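Local coordinates for Poly(A) RNA polymerase protein 2 (Saccharomyces cerevisiae, PDB 3NYB), which is a poly(A) RNA polymerase that probably adds adenylate tails to RNA as part of the TRAMP surveillance complex, at residues E91-L96 with R119-K124; D78-V83 with H133-F138; H63-Y68 with E139-I144; K54-D59 with Y97-H102; P58-H63 with V83-G88. The protein carries 1 engineered substitution. One frame throughout, in Å; residues are numbered along the deposited sequence.

Interaction 1: E91-L96 with R119-K124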
# COMPACT_ATOMS: atom_id res chain seq x y z
N GLU A 91 -23.46 -5.78 22.96
CA GLU A 91 -22.96 -6.89 23.75
C GLU A 91 -21.52 -7.24 23.32
O GLU A 91 -20.85 -8.05 23.96
CB GLU A 91 -23.88 -8.10 23.59
CG GLU A 91 -23.67 -9.19 24.63
CD GLU A 91 -24.10 -8.75 26.02
OE1 GLU A 91 -23.85 -9.52 26.98
OE2 GLU A 91 -24.68 -7.65 26.15
N SER A 92 -21.06 -6.60 22.24
CA SER A 92 -19.71 -6.81 21.73
C SER A 92 -18.61 -6.83 22.83
O SER A 92 -17.85 -7.81 22.87
CB SER A 92 -19.39 -5.77 20.66
OG SER A 92 -19.71 -6.21 19.37
N ARG A 93 -18.56 -5.80 23.67
CA ARG A 93 -17.47 -5.65 24.59
C ARG A 93 -17.56 -6.71 25.67
O ARG A 93 -16.56 -7.44 25.94
CB ARG A 93 -17.46 -4.28 25.23
CG ARG A 93 -16.76 -3.27 24.31
CD ARG A 93 -16.71 -1.89 24.90
NE ARG A 93 -16.04 -0.94 23.99
CZ ARG A 93 -16.55 -0.54 22.82
NH1 ARG A 93 -17.76 -0.95 22.47
NH2 ARG A 93 -15.90 0.27 22.00
N ASN A 94 -18.68 -6.70 26.39
CA ASN A 94 -18.90 -7.69 27.45
C ASN A 94 -18.44 -9.09 27.03
O ASN A 94 -17.85 -9.82 27.82
CB ASN A 94 -20.38 -7.74 27.74
CG ASN A 94 -20.91 -6.42 28.34
OD1 ASN A 94 -20.18 -5.59 28.94
ND2 ASN A 94 -22.20 -6.25 28.21
N ASN A 95 -18.68 -9.45 25.76
CA ASN A 95 -18.33 -10.78 25.21
C ASN A 95 -16.84 -10.89 24.92
O ASN A 95 -16.26 -11.96 25.04
CB ASN A 95 -19.16 -11.09 23.94
CG ASN A 95 -20.62 -11.46 24.27
OD1 ASN A 95 -20.93 -11.85 25.41
ND2 ASN A 95 -21.50 -11.35 23.29
N LEU A 96 -16.22 -9.78 24.52
CA LEU A 96 -14.77 -9.78 24.35
C LEU A 96 -14.07 -9.99 25.70
O LEU A 96 -13.10 -10.75 25.79
CB LEU A 96 -14.27 -8.52 23.64
CG LEU A 96 -14.58 -8.32 22.14
CD1 LEU A 96 -14.46 -6.85 21.72
CD2 LEU A 96 -13.69 -9.18 21.25
N ARG A 119 -14.67 2.27 15.66
CA ARG A 119 -15.91 1.99 16.39
C ARG A 119 -16.23 0.50 16.51
O ARG A 119 -17.24 0.13 17.11
CB ARG A 119 -17.10 2.73 15.78
CG ARG A 119 -17.05 4.23 16.00
CD ARG A 119 -18.34 4.90 15.54
NE ARG A 119 -18.14 6.33 15.35
CZ ARG A 119 -17.54 6.86 14.29
NH1 ARG A 119 -17.08 6.06 13.32
NH2 ARG A 119 -17.40 8.17 14.18
N VAL A 120 -15.40 -0.35 15.92
CA VAL A 120 -15.51 -1.79 16.10
C VAL A 120 -14.46 -2.24 17.11
O VAL A 120 -13.26 -2.08 16.87
CB VAL A 120 -15.30 -2.55 14.79
CG1 VAL A 120 -15.40 -4.06 15.03
CG2 VAL A 120 -16.31 -2.11 13.75
N PRO A 121 -14.91 -2.77 18.25
CA PRO A 121 -14.01 -3.17 19.35
C PRO A 121 -13.30 -4.47 19.01
O PRO A 121 -13.93 -5.39 18.50
CB PRO A 121 -14.96 -3.37 20.53
CG PRO A 121 -16.27 -3.68 19.92
CD PRO A 121 -16.32 -3.09 18.54
N ILE A 122 -12.00 -4.52 19.30
CA ILE A 122 -11.16 -5.63 18.88
C ILE A 122 -10.26 -6.13 20.00
O ILE A 122 -9.84 -5.37 20.86
CB ILE A 122 -10.29 -5.23 17.68
CG1 ILE A 122 -11.16 -4.97 16.46
CG2 ILE A 122 -9.27 -6.31 17.37
CD1 ILE A 122 -10.40 -4.32 15.33
N ILE A 123 -9.96 -7.43 19.97
CA ILE A 123 -9.11 -8.05 20.98
C ILE A 123 -7.83 -8.57 20.29
O ILE A 123 -7.90 -9.39 19.36
CB ILE A 123 -9.88 -9.19 21.69
CG1 ILE A 123 -9.02 -9.90 22.71
CG2 ILE A 123 -10.38 -10.23 20.69
CD1 ILE A 123 -9.50 -11.31 22.96
N LYS A 124 -6.68 -8.06 20.70
CA LYS A 124 -5.40 -8.48 20.11
C LYS A 124 -4.63 -9.35 21.09
O LYS A 124 -4.64 -9.08 22.28
CB LYS A 124 -4.53 -7.27 19.76
CG LYS A 124 -5.17 -6.29 18.82
CD LYS A 124 -4.40 -4.98 18.82
CE LYS A 124 -2.97 -5.16 18.32
NZ LYS A 124 -2.23 -3.87 18.24

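Interaction 2: D78-V83 with H133-F138. Engineered in segment 133-138: Ala135 (natural residue Asp).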
# COMPACT_ATOMS: atom_id res chain seq x y z
N ASP A 78 -0.89 -8.99 12.57
CA ASP A 78 -2.08 -9.64 13.13
C ASP A 78 -2.90 -10.22 12.01
O ASP A 78 -3.13 -9.56 10.98
CB ASP A 78 -3.00 -8.66 13.85
CG ASP A 78 -2.33 -7.93 14.98
OD1 ASP A 78 -1.25 -8.35 15.43
OD2 ASP A 78 -2.91 -6.91 15.42
N ILE A 79 -3.39 -11.44 12.21
CA ILE A 79 -4.37 -11.97 11.28
C ILE A 79 -5.75 -11.76 11.89
O ILE A 79 -6.01 -12.13 13.03
CB ILE A 79 -4.07 -13.43 10.86
CG1 ILE A 79 -5.00 -14.43 11.51
CG2 ILE A 79 -2.63 -13.82 11.21
CD1 ILE A 79 -4.36 -15.81 11.50
N ASP A 80 -6.62 -11.11 11.11
CA ASP A 80 -7.92 -10.67 11.61
C ASP A 80 -8.99 -11.74 11.50
O ASP A 80 -9.18 -12.34 10.44
CB ASP A 80 -8.37 -9.42 10.85
CG ASP A 80 -7.25 -8.40 10.69
OD1 ASP A 80 -6.81 -7.83 11.71
OD2 ASP A 80 -6.81 -8.17 9.54
N CYS A 81 -9.70 -11.97 12.60
CA CYS A 81 -10.81 -12.93 12.62
C CYS A 81 -12.10 -12.30 13.10
O CYS A 81 -12.09 -11.45 13.99
CB CYS A 81 -10.45 -14.11 13.51
SG CYS A 81 -8.80 -14.72 13.20
N VAL A 82 -13.22 -12.73 12.50
CA VAL A 82 -14.56 -12.38 12.96
C VAL A 82 -15.19 -13.58 13.65
O VAL A 82 -15.07 -14.71 13.16
CB VAL A 82 -15.51 -12.08 11.79
CG1 VAL A 82 -16.29 -10.81 12.05
CG2 VAL A 82 -14.75 -12.01 10.48
N VAL A 83 -15.88 -13.34 14.76
CA VAL A 83 -16.66 -14.39 15.42
C VAL A 83 -18.14 -14.18 15.11
O VAL A 83 -18.62 -13.05 15.18
CB VAL A 83 -16.46 -14.37 16.92
CG1 VAL A 83 -17.35 -15.40 17.58
CG2 VAL A 83 -15.02 -14.66 17.23
N HIS A 133 0.22 -13.81 15.79
CA HIS A 133 -0.54 -12.66 16.28
C HIS A 133 -1.97 -12.70 15.76
O HIS A 133 -2.18 -12.78 14.56
CB HIS A 133 0.13 -11.37 15.84
CG HIS A 133 1.44 -11.13 16.51
ND1 HIS A 133 1.59 -10.24 17.57
CD2 HIS A 133 2.67 -11.67 16.31
CE1 HIS A 133 2.84 -10.25 17.97
NE2 HIS A 133 3.52 -11.10 17.21
N ILE A 134 -2.93 -12.61 16.68
CA ILE A 134 -4.34 -12.63 16.32
C ILE A 134 -5.08 -11.39 16.79
O ILE A 134 -4.83 -10.87 17.89
CB ILE A 134 -5.07 -13.84 16.95
CG1 ILE A 134 -4.71 -15.13 16.23
CG2 ILE A 134 -6.58 -13.63 16.90
CD1 ILE A 134 -3.55 -15.81 16.84
N ALA A 135 -6.00 -10.92 15.95
CA ALA A 135 -6.96 -9.90 16.34
C ALA A 135 -8.40 -10.35 16.06
O ALA A 135 -8.75 -10.63 14.92
CB ALA A 135 -6.68 -8.60 15.63
N VAL A 136 -9.21 -10.41 17.11
CA VAL A 136 -10.58 -10.90 17.01
C VAL A 136 -11.62 -9.82 17.24
O VAL A 136 -11.47 -9.00 18.13
CB VAL A 136 -10.86 -12.03 18.03
CG1 VAL A 136 -12.33 -12.33 18.05
CG2 VAL A 136 -10.05 -13.27 17.68
N SER A 137 -12.68 -9.86 16.44
CA SER A 137 -13.80 -8.94 16.57
C SER A 137 -15.07 -9.67 16.13
O SER A 137 -14.99 -10.70 15.47
CB SER A 137 -13.56 -7.74 15.68
OG SER A 137 -13.64 -8.13 14.32
N PHE A 138 -16.24 -9.13 16.47
CA PHE A 138 -17.52 -9.73 16.08
C PHE A 138 -18.09 -9.08 14.83
O PHE A 138 -19.28 -9.19 14.56
CB PHE A 138 -18.55 -9.67 17.21
CG PHE A 138 -18.10 -10.36 18.48
CD1 PHE A 138 -18.23 -11.74 18.62
CD2 PHE A 138 -17.55 -9.64 19.52
CE1 PHE A 138 -17.81 -12.37 19.77
CE2 PHE A 138 -17.13 -10.27 20.67
CZ PHE A 138 -17.26 -11.63 20.80
O HOH W 1 -1.48 -9.03 18.15

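Interaction 3: H63-Y68 with E139-I144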
# COMPACT_ATOMS: atom_id res chain seq x y z
N HIS A 63 -13.82 -16.78 11.26
CA HIS A 63 -13.30 -16.67 9.90
C HIS A 63 -12.21 -15.63 9.74
O HIS A 63 -12.27 -14.54 10.32
CB HIS A 63 -14.45 -16.41 8.92
CG HIS A 63 -15.50 -17.47 8.92
ND1 HIS A 63 -15.24 -18.77 8.52
CD2 HIS A 63 -16.79 -17.45 9.29
CE1 HIS A 63 -16.33 -19.49 8.64
NE2 HIS A 63 -17.29 -18.71 9.11
N VAL A 64 -11.21 -15.96 8.94
CA VAL A 64 -10.13 -15.03 8.64
C VAL A 64 -10.61 -14.08 7.56
O VAL A 64 -11.05 -14.52 6.51
CB VAL A 64 -8.91 -15.77 8.08
CG1 VAL A 64 -7.81 -14.77 7.65
CG2 VAL A 64 -8.38 -16.79 9.08
N PHE A 65 -10.51 -12.77 7.81
CA PHE A 65 -10.80 -11.76 6.79
C PHE A 65 -9.64 -10.76 6.66
O PHE A 65 -8.86 -10.59 7.59
CB PHE A 65 -12.08 -11.00 7.15
CG PHE A 65 -11.95 -10.12 8.38
CD1 PHE A 65 -11.59 -8.79 8.27
CD2 PHE A 65 -12.16 -10.65 9.65
CE1 PHE A 65 -11.45 -7.98 9.40
CE2 PHE A 65 -12.03 -9.86 10.78
CZ PHE A 65 -11.68 -8.52 10.66
N GLY A 66 -9.54 -10.08 5.52
CA GLY A 66 -8.58 -9.00 5.40
C GLY A 66 -7.27 -9.40 4.75
O GLY A 66 -7.24 -10.26 3.87
N SER A 67 -6.19 -8.77 5.19
CA SER A 67 -4.87 -8.99 4.61
C SER A 67 -4.56 -10.46 4.39
O SER A 67 -3.87 -10.81 3.44
CB SER A 67 -3.80 -8.37 5.50
OG SER A 67 -3.90 -6.96 5.49
N TYR A 68 -5.06 -11.32 5.27
CA TYR A 68 -4.67 -12.73 5.23
C TYR A 68 -5.52 -13.61 4.30
O TYR A 68 -5.11 -14.71 3.99
CB TYR A 68 -4.56 -13.34 6.64
CG TYR A 68 -3.22 -13.11 7.33
CD1 TYR A 68 -2.23 -14.10 7.31
CD2 TYR A 68 -2.94 -11.92 8.00
CE1 TYR A 68 -1.01 -13.91 7.94
CE2 TYR A 68 -1.72 -11.71 8.64
CZ TYR A 68 -0.75 -12.71 8.60
OH TYR A 68 0.47 -12.52 9.22
N GLU A 139 -17.23 -8.42 14.08
CA GLU A 139 -17.66 -7.66 12.90
C GLU A 139 -16.44 -7.38 12.03
O GLU A 139 -15.42 -6.90 12.52
CB GLU A 139 -18.31 -6.36 13.36
CG GLU A 139 -18.95 -5.53 12.26
CD GLU A 139 -19.90 -4.47 12.82
OE1 GLU A 139 -21.04 -4.83 13.19
OE2 GLU A 139 -19.50 -3.29 12.90
N ARG A 140 -16.52 -7.67 10.73
CA ARG A 140 -15.42 -7.34 9.84
C ARG A 140 -15.12 -5.86 9.97
O ARG A 140 -16.03 -5.06 10.18
CB ARG A 140 -15.75 -7.69 8.39
CG ARG A 140 -15.84 -9.18 8.19
CD ARG A 140 -15.89 -9.62 6.73
NE ARG A 140 -15.86 -11.08 6.68
CZ ARG A 140 -16.87 -11.85 7.06
NH1 ARG A 140 -18.01 -11.31 7.49
NH2 ARG A 140 -16.75 -13.17 7.01
N THR A 141 -13.85 -5.49 9.88
CA THR A 141 -13.46 -4.11 10.11
C THR A 141 -13.26 -3.33 8.81
O THR A 141 -13.13 -2.11 8.84
CB THR A 141 -12.19 -3.98 10.99
OG1 THR A 141 -11.08 -4.66 10.37
CG2 THR A 141 -12.43 -4.55 12.40
N ASN A 142 -13.23 -4.02 7.68
CA ASN A 142 -13.04 -3.33 6.42
C ASN A 142 -14.32 -3.25 5.59
O ASN A 142 -14.42 -3.86 4.52
CB ASN A 142 -11.90 -3.96 5.61
CG ASN A 142 -10.99 -2.91 4.99
OD1 ASN A 142 -9.87 -3.20 4.60
ND2 ASN A 142 -11.48 -1.68 4.93
N GLY A 143 -15.28 -2.49 6.09
CA GLY A 143 -16.55 -2.31 5.41
C GLY A 143 -17.10 -3.59 4.82
O GLY A 143 -16.90 -4.68 5.37
N ILE A 144 -17.79 -3.46 3.70
CA ILE A 144 -18.39 -4.60 3.01
C ILE A 144 -18.17 -4.41 1.52
O ILE A 144 -17.60 -5.26 0.83
CB ILE A 144 -19.90 -4.71 3.29
CG1 ILE A 144 -20.26 -4.07 4.64
CG2 ILE A 144 -20.34 -6.16 3.26
CD1 ILE A 144 -20.47 -2.56 4.62

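Interaction 4: K54-D59 with Y97-H102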
# COMPACT_ATOMS: atom_id res chain seq x y z
N LYS A 54 -15.88 -22.07 20.41
CA LYS A 54 -16.98 -23.01 20.52
C LYS A 54 -17.29 -23.30 21.99
O LYS A 54 -18.45 -23.45 22.37
CB LYS A 54 -16.64 -24.32 19.80
CG LYS A 54 -16.54 -24.22 18.28
CD LYS A 54 -17.77 -23.57 17.69
CE LYS A 54 -18.22 -24.28 16.41
NZ LYS A 54 -17.08 -24.57 15.49
N GLN A 55 -16.25 -23.37 22.82
CA GLN A 55 -16.42 -23.68 24.24
C GLN A 55 -17.28 -22.67 24.99
O GLN A 55 -17.96 -23.04 25.95
CB GLN A 55 -15.07 -23.81 24.93
CG GLN A 55 -14.39 -25.12 24.67
CD GLN A 55 -12.91 -25.05 24.95
OE1 GLN A 55 -12.19 -26.04 24.79
NE2 GLN A 55 -12.45 -23.88 25.36
N LEU A 56 -17.21 -21.40 24.60
CA LEU A 56 -18.06 -20.37 25.20
C LEU A 56 -19.43 -20.35 24.52
O LEU A 56 -20.46 -20.28 25.19
CB LEU A 56 -17.43 -18.98 25.07
CG LEU A 56 -16.11 -18.69 25.79
CD1 LEU A 56 -15.82 -17.21 25.74
CD2 LEU A 56 -16.14 -19.19 27.23
N TRP A 57 -19.41 -20.40 23.20
CA TRP A 57 -20.61 -20.29 22.38
C TRP A 57 -20.52 -21.32 21.28
O TRP A 57 -19.94 -21.06 20.23
CB TRP A 57 -20.69 -18.89 21.77
CG TRP A 57 -20.50 -17.80 22.77
CD1 TRP A 57 -21.39 -17.42 23.74
CD2 TRP A 57 -19.37 -16.94 22.91
NE1 TRP A 57 -20.88 -16.38 24.47
CE2 TRP A 57 -19.61 -16.06 23.97
CE3 TRP A 57 -18.14 -16.82 22.23
CZ2 TRP A 57 -18.73 -15.08 24.39
CZ3 TRP A 57 -17.25 -15.85 22.64
CH2 TRP A 57 -17.54 -14.99 23.70
N PRO A 58 -21.09 -22.52 21.52
CA PRO A 58 -21.03 -23.63 20.56
C PRO A 58 -21.65 -23.29 19.20
O PRO A 58 -21.38 -24.00 18.22
CB PRO A 58 -21.82 -24.75 21.27
CG PRO A 58 -22.57 -24.05 22.36
CD PRO A 58 -21.67 -22.95 22.80
N ASP A 59 -22.43 -22.22 19.15
CA ASP A 59 -23.02 -21.75 17.90
C ASP A 59 -22.08 -20.89 17.03
O ASP A 59 -22.32 -20.71 15.84
CB ASP A 59 -24.31 -20.97 18.17
CG ASP A 59 -25.45 -21.87 18.60
OD1 ASP A 59 -25.34 -23.10 18.42
OD2 ASP A 59 -26.46 -21.34 19.11
N TYR A 97 -14.55 -9.32 26.75
CA TYR A 97 -13.96 -9.50 28.08
C TYR A 97 -13.97 -10.98 28.47
O TYR A 97 -13.01 -11.49 29.05
CB TYR A 97 -14.68 -8.66 29.14
CG TYR A 97 -14.81 -7.20 28.79
CD1 TYR A 97 -15.99 -6.51 29.04
CD2 TYR A 97 -13.76 -6.51 28.20
CE1 TYR A 97 -16.12 -5.17 28.72
CE2 TYR A 97 -13.88 -5.17 27.87
CZ TYR A 97 -15.06 -4.50 28.14
OH TYR A 97 -15.18 -3.17 27.81
N SER A 98 -15.06 -11.66 28.13
CA SER A 98 -15.23 -13.07 28.47
C SER A 98 -14.29 -13.97 27.66
O SER A 98 -13.70 -14.90 28.19
CB SER A 98 -16.67 -13.51 28.25
OG SER A 98 -17.56 -12.65 28.94
N LEU A 99 -14.19 -13.68 26.37
CA LEU A 99 -13.27 -14.38 25.48
C LEU A 99 -11.83 -14.19 25.97
O LEU A 99 -11.05 -15.14 26.02
CB LEU A 99 -13.41 -13.84 24.06
CG LEU A 99 -12.53 -14.45 22.98
CD1 LEU A 99 -12.48 -15.98 23.08
CD2 LEU A 99 -13.00 -14.01 21.59
N ALA A 100 -11.49 -12.94 26.31
CA ALA A 100 -10.17 -12.63 26.84
C ALA A 100 -9.87 -13.45 28.07
O ALA A 100 -8.91 -14.22 28.10
CB ALA A 100 -10.04 -11.14 27.15
N SER A 101 -10.69 -13.26 29.10
CA SER A 101 -10.54 -14.02 30.33
C SER A 101 -10.32 -15.50 30.02
O SER A 101 -9.48 -16.15 30.64
CB SER A 101 -11.78 -13.84 31.20
OG SER A 101 -11.43 -13.84 32.55
N HIS A 102 -11.05 -16.01 29.04
CA HIS A 102 -11.03 -17.44 28.71
C HIS A 102 -9.74 -17.85 27.98
O HIS A 102 -9.15 -18.90 28.27
CB HIS A 102 -12.28 -17.79 27.90
CG HIS A 102 -12.40 -19.23 27.51
ND1 HIS A 102 -12.60 -19.64 26.22
CD2 HIS A 102 -12.37 -20.36 28.27
CE1 HIS A 102 -12.68 -20.96 26.18
NE2 HIS A 102 -12.53 -21.42 27.41

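Interaction 5: P58-H63 with V83-G88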
# COMPACT_ATOMS: atom_id res chain seq x y z
N PRO A 58 -21.09 -22.52 21.52
CA PRO A 58 -21.03 -23.63 20.56
C PRO A 58 -21.65 -23.29 19.20
O PRO A 58 -21.38 -24.00 18.22
CB PRO A 58 -21.82 -24.75 21.27
CG PRO A 58 -22.57 -24.05 22.36
CD PRO A 58 -21.67 -22.95 22.80
N ASP A 59 -22.43 -22.22 19.15
CA ASP A 59 -23.02 -21.75 17.90
C ASP A 59 -22.08 -20.89 17.03
O ASP A 59 -22.32 -20.71 15.84
CB ASP A 59 -24.31 -20.97 18.17
CG ASP A 59 -25.45 -21.87 18.60
OD1 ASP A 59 -25.34 -23.10 18.42
OD2 ASP A 59 -26.46 -21.34 19.11
N ALA A 60 -21.03 -20.37 17.64
CA ALA A 60 -20.15 -19.43 16.95
C ALA A 60 -19.12 -20.12 16.07
O ALA A 60 -18.69 -21.23 16.35
CB ALA A 60 -19.46 -18.52 17.96
N ASP A 61 -18.74 -19.45 14.98
CA ASP A 61 -17.68 -19.90 14.11
C ASP A 61 -16.66 -18.77 14.07
O ASP A 61 -16.83 -17.75 14.74
CB ASP A 61 -18.22 -20.20 12.70
CG ASP A 61 -17.59 -21.44 12.06
OD1 ASP A 61 -16.36 -21.65 12.18
OD2 ASP A 61 -18.34 -22.20 11.41
N LEU A 62 -15.61 -18.94 13.28
CA LEU A 62 -14.52 -17.99 13.25
C LEU A 62 -13.92 -17.96 11.85
O LEU A 62 -13.55 -19.01 11.30
CB LEU A 62 -13.46 -18.41 14.27
CG LEU A 62 -12.20 -17.56 14.46
CD1 LEU A 62 -12.54 -16.17 14.94
CD2 LEU A 62 -11.26 -18.24 15.44
N HIS A 63 -13.82 -16.78 11.26
CA HIS A 63 -13.30 -16.67 9.90
C HIS A 63 -12.21 -15.63 9.74
O HIS A 63 -12.27 -14.54 10.32
CB HIS A 63 -14.45 -16.41 8.92
CG HIS A 63 -15.50 -17.47 8.92
ND1 HIS A 63 -15.24 -18.77 8.52
CD2 HIS A 63 -16.79 -17.45 9.29
CE1 HIS A 63 -16.33 -19.49 8.64
NE2 HIS A 63 -17.29 -18.71 9.11
N VAL A 83 -15.88 -13.34 14.76
CA VAL A 83 -16.66 -14.39 15.42
C VAL A 83 -18.14 -14.18 15.11
O VAL A 83 -18.62 -13.05 15.18
CB VAL A 83 -16.46 -14.37 16.92
CG1 VAL A 83 -17.35 -15.40 17.58
CG2 VAL A 83 -15.02 -14.66 17.23
N THR A 84 -18.85 -15.28 14.84
CA THR A 84 -20.14 -15.23 14.13
C THR A 84 -21.47 -15.49 14.86
O THR A 84 -22.53 -15.29 14.26
CB THR A 84 -20.14 -16.17 12.89
OG1 THR A 84 -19.53 -17.43 13.23
CG2 THR A 84 -19.40 -15.54 11.72
N SER A 85 -21.48 -15.93 16.11
CA SER A 85 -22.79 -16.01 16.77
C SER A 85 -23.34 -14.60 16.95
O SER A 85 -22.57 -13.64 16.97
CB SER A 85 -22.70 -16.73 18.12
OG SER A 85 -23.01 -18.10 17.98
N GLU A 86 -24.65 -14.45 17.07
CA GLU A 86 -25.22 -13.13 17.31
C GLU A 86 -24.74 -12.58 18.66
O GLU A 86 -25.46 -12.62 19.65
CB GLU A 86 -26.75 -13.12 17.21
CG GLU A 86 -27.45 -14.36 17.77
CD GLU A 86 -28.95 -14.38 17.46
OE1 GLU A 86 -29.65 -13.40 17.82
OE2 GLU A 86 -29.43 -15.37 16.87
N LEU A 87 -23.51 -12.07 18.67
CA LEU A 87 -22.84 -11.65 19.89
C LEU A 87 -22.36 -10.21 19.79
O LEU A 87 -21.82 -9.65 20.75
CB LEU A 87 -21.63 -12.55 20.17
CG LEU A 87 -21.90 -14.03 20.50
CD1 LEU A 87 -20.69 -14.90 20.16
CD2 LEU A 87 -22.35 -14.23 21.95
N GLY A 88 -22.55 -9.61 18.62
CA GLY A 88 -22.06 -8.26 18.37
C GLY A 88 -22.89 -7.16 19.00
O GLY A 88 -23.38 -7.29 20.13

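Interaction 1: E91-L96 with R119-K124
Segment 92-96 of helix 92-105 runs almost parallel to strand 121-124, their axes 14° apart and 8.9 Å away at closest approach, with Arg93 level with Pro121 and Leu96 with Ile123. No hydrogen bond crosses; the join is made by the proline ring and the forked end of Leu96. From Leu96, CD1 comes to 3.7 Å from CB of Pro121, crossing it at about a right angle, while CD2 lies 3.5 Å from CG2 of Ile123, whose side chain runs alongside with the opposite heading. This is the helix-on-sheet layer of the nucleotidyltransferase palm, with strand residues alternating so that Pro121 and Ile123 face the helix and Ile122 faces away. An alanine at Leu96 would remove both methyl branches and would probably loosen the helix over Pro121 and Ile123 alike. Arg93 reaches over from the exposed flank on a chain extended from CG to NE and lays one guanidinium face, nearly centred, 3.9 Å above CB of Pro121. One turn before Leu96, Ser92 CB rests against Pro121 CG.

Interaction 2: D78-V83 with H133-F138
The carbonyl oxygen of Ala135 is gripped twice: Cys81 N donates a hydrogen bond of 2.8 Å to it at 170°, nearly along the C=O axis, and Asp80 CA adds a CA-H...O contact at 3.4 Å. Ser137 O has the same two kinds of partner, Val83 N and Val82 CA, though the bond is more bent. Five backbone hydrogen bonds, alternating in direction, tie 79-83 to 133-137 as parallel neighbours. Side chains sort by face. On one face lie Asp80, Val82, the engineered Ala135 (an aspartate in nature) and Ser137, whose OG is bonded to Glu139 O. Here the methyl of Ala135 is 4.0 Å from Asp80 OD1 and 4.1 Å from Asp78 CB. Asp78 and Asp80 fit the Asp-x-Asp signature of the Pol beta-like nucleotidyltransferases, in which such carboxylates hold the catalytic metal ions. At the start of the pair, beside His133, a water donates to Asp78 OD1 at 2.8 Å and makes a weak bond to His133 ND1. Ile79, Cys81, Ile134 and Val136 make the opposite, apolar face. Where the pair ends, CG2 of Val83 meets CG1 of Val136 at 3.7 Å, and Val83 CB lies beside the Phe138 ring, 3.6 Å from CD1. Strand 62-65 flanks 79-83, strand 121-127 flanks 133-137, and helix 92-105 covers the apolar face, with Leu99 on Val136 and Leu96 on Phe138.

Interaction 3: H63-Y68 with E139-I144
The aromatic ring of Phe65 is the packed centre of this contact, and the guanidinium of Arg140 its loose rim. Phe65 carries CG in the crowded position between backbone N and carbonyl carbon (chi1 68°), which turns one ring face to the loop 139-144. Over that face stands CA of Arg140, 4.1 Å from the ring centroid and 16° off the normal, a CH-pi contact displaced toward the rim. Thr141 approaches differently, its OG1 lying in the ring plane at the edge, 3.5 Å from CE1. Beyond the ring, Arg140 runs back past the phenylalanine on an extended chain, so that NE comes to 3.8 Å from Phe65 CB. Its guanidinium plane is inclined 66° to the ring, and the group ends near the exposed His63, whose CB is 4.4 Å from NH2; no hydrogen bond crosses between the segments. A serine at Phe65 would remove the ring and would probably cost Arg140 CA its aromatic face and Thr141 OG1 its edge partner, loosening the loop here. Val82 and Asp80 of the adjacent strand also touch this ring. Directly after Phe65, Gly66 has a positive phi, and a beta carbon there would collide with the preceding carbonyl oxygen. Gly66 and Ser67 match the Gly-Ser motif of the Pol beta-like nucleotidyltransferase palm.

Interaction 4: K54-D59 with Y97-H102
His102, on helix 92-105 of the palm domain, is met on a ring face and at its edge by the loop that follows helix 36-54. Over the face comes Leu56, tip to tip with the histidine: its CD2 is 3.8 Å from the ring centroid and 15° off the normal, a CH-pi contact. At the edge, in the ring plane, stands NE2 of Gln55, 3.2 Å from His102 NE2, with the amide turned 74° to the ring. The other branch of Leu56 serves the helix one turn earlier, CD1 lying 3.8 Å from Leu99 CA. Trp57 adds an edge contact, CH2 pointing at Leu99 CB from 4.3 Å. Farther out, the first torsion of His102 (CG anti to its backbone N, chi1 -179°) and the helix bond from His102 N to Ser98 O set the ring's position, while Ser98 OG is taken by Asn94 O. On the amide's other side, Gln55 OE1 has a weak hydrogen bond from Lys106 NZ. Leu87, from the loop before helix 92-105, touches the indole. The two neighbours in the loop also brace each other, for Leu56 CB sits over the centre of the Trp57 ring, 3.5 Å above its plane.

Interaction 5: P58-H63 with V83-G88
At the margin of the palm's mixed sheet, where edge strand 62-65 runs antiparallel to strand 79-83, Leu62 and Val83 form a non-hydrogen-bonded pair, and the flanking residues continue it more loosely. Hydrogen bonds come first. Thr84 uses both main chain and side chain on one residue: its N donates to Asp61 O at 3.2 Å, from above the carbonyl plane, and its OG1 accepts from Asp61 N at 2.8 Å with a bent angle of 139°. The same Asp61 O receives a CA-H...O contact from Val83. Within its own segment Asp61 turns OD1 back to Leu62 N, using the anti lone pair, and that oxygen also forms a salt bridge with Arg50 of helix 36-54. Apolar contacts form the second group. The two methyls of Val83 part company, CG1 meeting Ala60 CB at 3.8 Å and CG2 meeting Leu62 CD1 at 3.7 Å, with Val53 of helix 36-54 touching both Ala60 and Val83. Beyond Thr84, Ser85 packs its CB on the Ala60 methyl, and the chain then bends in an inverse gamma turn centred on Glu86. On the exposed flank, CG2 of Thr84 touches the edge of the His63 ring, 4.0 Å from CD2.

All five contacts belong to one palm domain and cluster in one flank of the molecule. Interactions 2 and 3 are the closest pair, with centres about 8 Å apart, and interactions 3 and 4 are separated by about 20 Å. The sheet joins most of them: strand 62-65 serves interactions 3 and 5, 79-83 lies beside it, 133-137 follows, and 121-127 carries interaction 1. Helix 92-105 links interaction 1 to interaction 4. Interaction 5 is complete in sequence before interaction 1 begins, and 2 and 3 span interaction 1. Residues far apart in sequence build a sheet, helix-backed on one face, with Asp80 of the probable metal-binding signature on the other and Asp78 at the strand's start.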